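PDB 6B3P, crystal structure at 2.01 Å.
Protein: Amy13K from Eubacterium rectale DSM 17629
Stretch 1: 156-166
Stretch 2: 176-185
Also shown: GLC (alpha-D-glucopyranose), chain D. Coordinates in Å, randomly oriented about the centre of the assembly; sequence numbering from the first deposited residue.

Stretch 1 (156-166) TQDVKQNFSCI
Stretch 2 176-185: DNIDVSVTST

Strands 163-166 and 178-180 run antiparallel, their N-to-C directions 147° apart and their axes approaching to 4.7 Å. The register pairs Phe163 with Val180, Ser164 with Asp179 and Cys165 with Ile178. Extended backbones (Phe163 phi/psi -155/-179, Val180 -90/114) let two pairs bond reciprocally: Phe163 N to Val180 O 3.2 Å, Val180 N to Phe163 O 2.8 Å, Cys165 N to Ile178 O and Ile178 N to Cys165 O both 3.0 Å. Between them, Ser164 CA lies 3.1 Å from Ile178 O, a CA-H...O contact.

Val182 (chi1 t) has the most surface covered, 96 Å². Beyond the strand its CB points toward stretch 1, and its backbone is held at both polar atoms: Val182 N donates to Asn162 OD1 (2.9 Å, 152°; Asn162 chi1 m, chi2 -18°), while Lys160 NZ, reached through a t, t, t, m chain, donates to Val182 O (3.0 Å). Val182 CG2 sits 3.9 Å from Phe163 CE1.

Val180 (75 Å², chi1 t) shares a sheet face with Phe163, Cys165 and Ile178. Phe163 (chi1 p, chi2 -83°) turns its ring face to it: Val180 CB is 4.0 Å from the Phe163 ring centroid, 10° off the normal, a CH-pi contact. Cys165 SG (chi1 p) adds an apolar contact, 4.3 Å from Val180 CG2.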

# COMPACT_ATOMS: atom_id res chain seq x y z
N THR A 156 8.26 8.84 1.92
CA THR A 156 7.87 8.74 3.32
C THR A 156 7.49 10.11 3.86
O THR A 156 8.23 11.07 3.68
CB THR A 156 9.01 8.17 4.17
OG1 THR A 156 9.42 6.90 3.66
CG2 THR A 156 8.58 8.02 5.63
N GLN A 157 6.33 10.19 4.52
CA GLN A 157 5.87 11.44 5.13
C GLN A 157 5.46 11.23 6.58
O GLN A 157 5.11 10.12 6.97
CB GLN A 157 4.70 12.03 4.35
CG GLN A 157 4.93 12.18 2.86
CD GLN A 157 3.72 12.73 2.14
OE1 GLN A 157 3.47 13.94 2.15
NE2 GLN A 157 2.95 11.85 1.51
N ASP A 158 5.48 12.31 7.36
CA ASP A 158 5.02 12.27 8.74
C ASP A 158 3.50 12.37 8.81
O ASP A 158 2.90 11.99 9.82
CB ASP A 158 5.65 13.39 9.56
CG ASP A 158 7.15 13.23 9.71
OD1 ASP A 158 7.69 12.20 9.26
OD2 ASP A 158 7.80 14.14 10.28
N VAL A 159 2.89 12.88 7.75
CA VAL A 159 1.44 13.06 7.69
C VAL A 159 0.86 12.42 6.44
O VAL A 159 1.58 12.14 5.48
CB VAL A 159 1.05 14.55 7.74
CG1 VAL A 159 1.56 15.20 9.02
CG2 VAL A 159 1.58 15.30 6.51
N LYS A 160 -0.45 12.20 6.47
CA LYS A 160 -1.15 11.51 5.40
C LYS A 160 -1.55 12.48 4.29
O LYS A 160 -2.71 12.91 4.22
CB LYS A 160 -2.38 10.81 5.97
CG LYS A 160 -3.10 9.89 5.02
CD LYS A 160 -4.24 9.22 5.75
CE LYS A 160 -5.18 8.51 4.81
NZ LYS A 160 -5.92 9.45 3.93
N GLN A 161 -0.60 12.83 3.43
CA GLN A 161 -0.82 13.83 2.40
C GLN A 161 -0.70 13.25 1.00
O GLN A 161 0.30 12.62 0.66
CB GLN A 161 0.17 14.99 2.56
CG GLN A 161 -0.16 16.19 1.69
CD GLN A 161 0.46 17.48 2.20
OE1 GLN A 161 0.36 17.80 3.38
NE2 GLN A 161 1.10 18.22 1.30
N ASN A 162 -1.74 13.46 0.19
CA ASN A 162 -1.69 13.08 -1.21
C ASN A 162 -0.64 13.91 -1.94
O ASN A 162 -0.30 15.01 -1.51
CB ASN A 162 -3.06 13.27 -1.87
CG ASN A 162 -4.14 12.39 -1.26
OD1 ASN A 162 -3.84 11.40 -0.59
ND2 ASN A 162 -5.39 12.73 -1.50
N PHE A 163 -0.12 13.36 -3.03
CA PHE A 163 0.85 14.07 -3.84
C PHE A 163 0.80 13.55 -5.27
O PHE A 163 -0.01 12.68 -5.59
CB PHE A 163 2.26 13.91 -3.26
CG PHE A 163 2.72 12.49 -3.15
CD1 PHE A 163 2.36 11.72 -2.05
CD2 PHE A 163 3.52 11.92 -4.12
CE1 PHE A 163 2.79 10.41 -1.94
CE2 PHE A 163 3.95 10.61 -4.02
CZ PHE A 163 3.58 9.86 -2.92
N SER A 164 1.66 14.09 -6.12
CA SER A 164 1.71 13.68 -7.52
C SER A 164 3.14 13.39 -7.92
O SER A 164 4.08 13.91 -7.31
CB SER A 164 1.12 14.76 -8.42
OG SER A 164 -0.17 15.14 -7.99
N CYS A 165 3.32 12.55 -8.93
CA CYS A 165 4.66 12.27 -9.44
C CYS A 165 4.64 11.86 -10.90
O CYS A 165 3.59 11.56 -11.47
CB CYS A 165 5.34 11.18 -8.60
SG CYS A 165 4.60 9.54 -8.77
N ILE A 166 5.83 11.85 -11.51
CA ILE A 166 6.00 11.50 -12.91
C ILE A 166 7.26 10.65 -13.06
O ILE A 166 8.31 11.00 -12.53
CB ILE A 166 6.13 12.75 -13.80
CG1 ILE A 166 4.83 13.56 -13.79
CG2 ILE A 166 6.48 12.37 -15.25
CD1 ILE A 166 4.99 14.96 -14.33
N ASP A 176 2.06 10.32 -17.78
CA ASP A 176 1.09 11.33 -17.39
C ASP A 176 1.33 11.69 -15.93
O ASP A 176 2.06 10.99 -15.23
CB ASP A 176 -0.35 10.82 -17.55
CG ASP A 176 -0.73 10.58 -19.00
OD1 ASP A 176 -0.27 11.34 -19.87
OD2 ASP A 176 -1.51 9.64 -19.25
N ASN A 177 0.71 12.77 -15.48
CA ASN A 177 0.67 13.06 -14.05
C ASN A 177 0.03 11.90 -13.30
O ASN A 177 -1.08 11.50 -13.62
CB ASN A 177 -0.12 14.33 -13.78
CG ASN A 177 0.59 15.58 -14.23
OD1 ASN A 177 1.63 15.52 -14.89
ND2 ASN A 177 0.03 16.72 -13.87
N ILE A 178 0.74 11.38 -12.31
CA ILE A 178 0.21 10.33 -11.45
C ILE A 178 -0.25 10.96 -10.14
O ILE A 178 0.56 11.43 -9.35
CB ILE A 178 1.25 9.24 -11.16
CG1 ILE A 178 1.77 8.64 -12.47
CG2 ILE A 178 0.65 8.15 -10.28
CD1 ILE A 178 3.13 8.00 -12.34
N ASP A 179 -1.56 10.96 -9.91
CA ASP A 179 -2.12 11.52 -8.69
C ASP A 179 -2.23 10.44 -7.62
O ASP A 179 -3.08 9.56 -7.70
CB ASP A 179 -3.49 12.15 -8.95
CG ASP A 179 -3.42 13.31 -9.93
OD1 ASP A 179 -2.34 13.92 -10.06
OD2 ASP A 179 -4.46 13.61 -10.56
N VAL A 180 -1.35 10.51 -6.63
CA VAL A 180 -1.26 9.49 -5.59
C VAL A 180 -2.17 9.80 -4.42
O VAL A 180 -1.98 10.80 -3.71
CB VAL A 180 0.20 9.35 -5.08
CG1 VAL A 180 0.29 8.29 -3.98
CG2 VAL A 180 1.13 9.00 -6.24
N SER A 181 -3.18 8.96 -4.22
CA SER A 181 -4.00 9.00 -3.02
C SER A 181 -3.41 8.10 -1.95
O SER A 181 -3.38 6.88 -2.11
CB SER A 181 -5.44 8.59 -3.33
OG SER A 181 -6.07 9.50 -4.20
N VAL A 182 -2.93 8.70 -0.87
CA VAL A 182 -2.39 7.93 0.25
C VAL A 182 -3.55 7.46 1.12
O VAL A 182 -4.21 8.26 1.78
CB VAL A 182 -1.40 8.77 1.09
CG1 VAL A 182 -0.82 7.94 2.23
CG2 VAL A 182 -0.28 9.31 0.20
N THR A 183 -3.79 6.15 1.11
CA THR A 183 -4.94 5.55 1.78
C THR A 183 -4.56 4.80 3.05
O THR A 183 -5.42 4.27 3.75
CB THR A 183 -5.68 4.58 0.83
OG1 THR A 183 -4.75 3.61 0.32
CG2 THR A 183 -6.31 5.34 -0.33
N SER A 184 -3.26 4.75 3.34
CA SER A 184 -2.77 4.06 4.53
C SER A 184 -1.29 4.35 4.75
O SER A 184 -0.66 5.02 3.93
CB SER A 184 -2.98 2.55 4.40
OG SER A 184 -1.99 1.96 3.58
N THR A 185 -0.75 3.85 5.85
CA THR A 185 0.66 4.05 6.17
C THR A 185 1.59 3.21 5.29
O THR A 185 2.81 3.38 5.33
CB THR A 185 0.95 3.71 7.65
OG1 THR A 185 0.47 2.39 7.94
CG2 THR A 185 0.27 4.70 8.57
C1 GLC D . 4.91 18.67 -13.96
C2 GLC D . 3.47 18.46 -14.35
C3 GLC D . 2.69 19.73 -14.17
C4 GLC D . 2.87 20.27 -12.78
C5 GLC D . 4.34 20.45 -12.49
C6 GLC D . 4.58 20.98 -11.10
O2 GLC D . 3.41 17.99 -15.67
O3 GLC D . 1.33 19.48 -14.37
O4 GLC D . 2.13 21.47 -12.62
O5 GLC D . 4.98 19.21 -12.66
O6 GLC D . 5.94 21.23 -10.82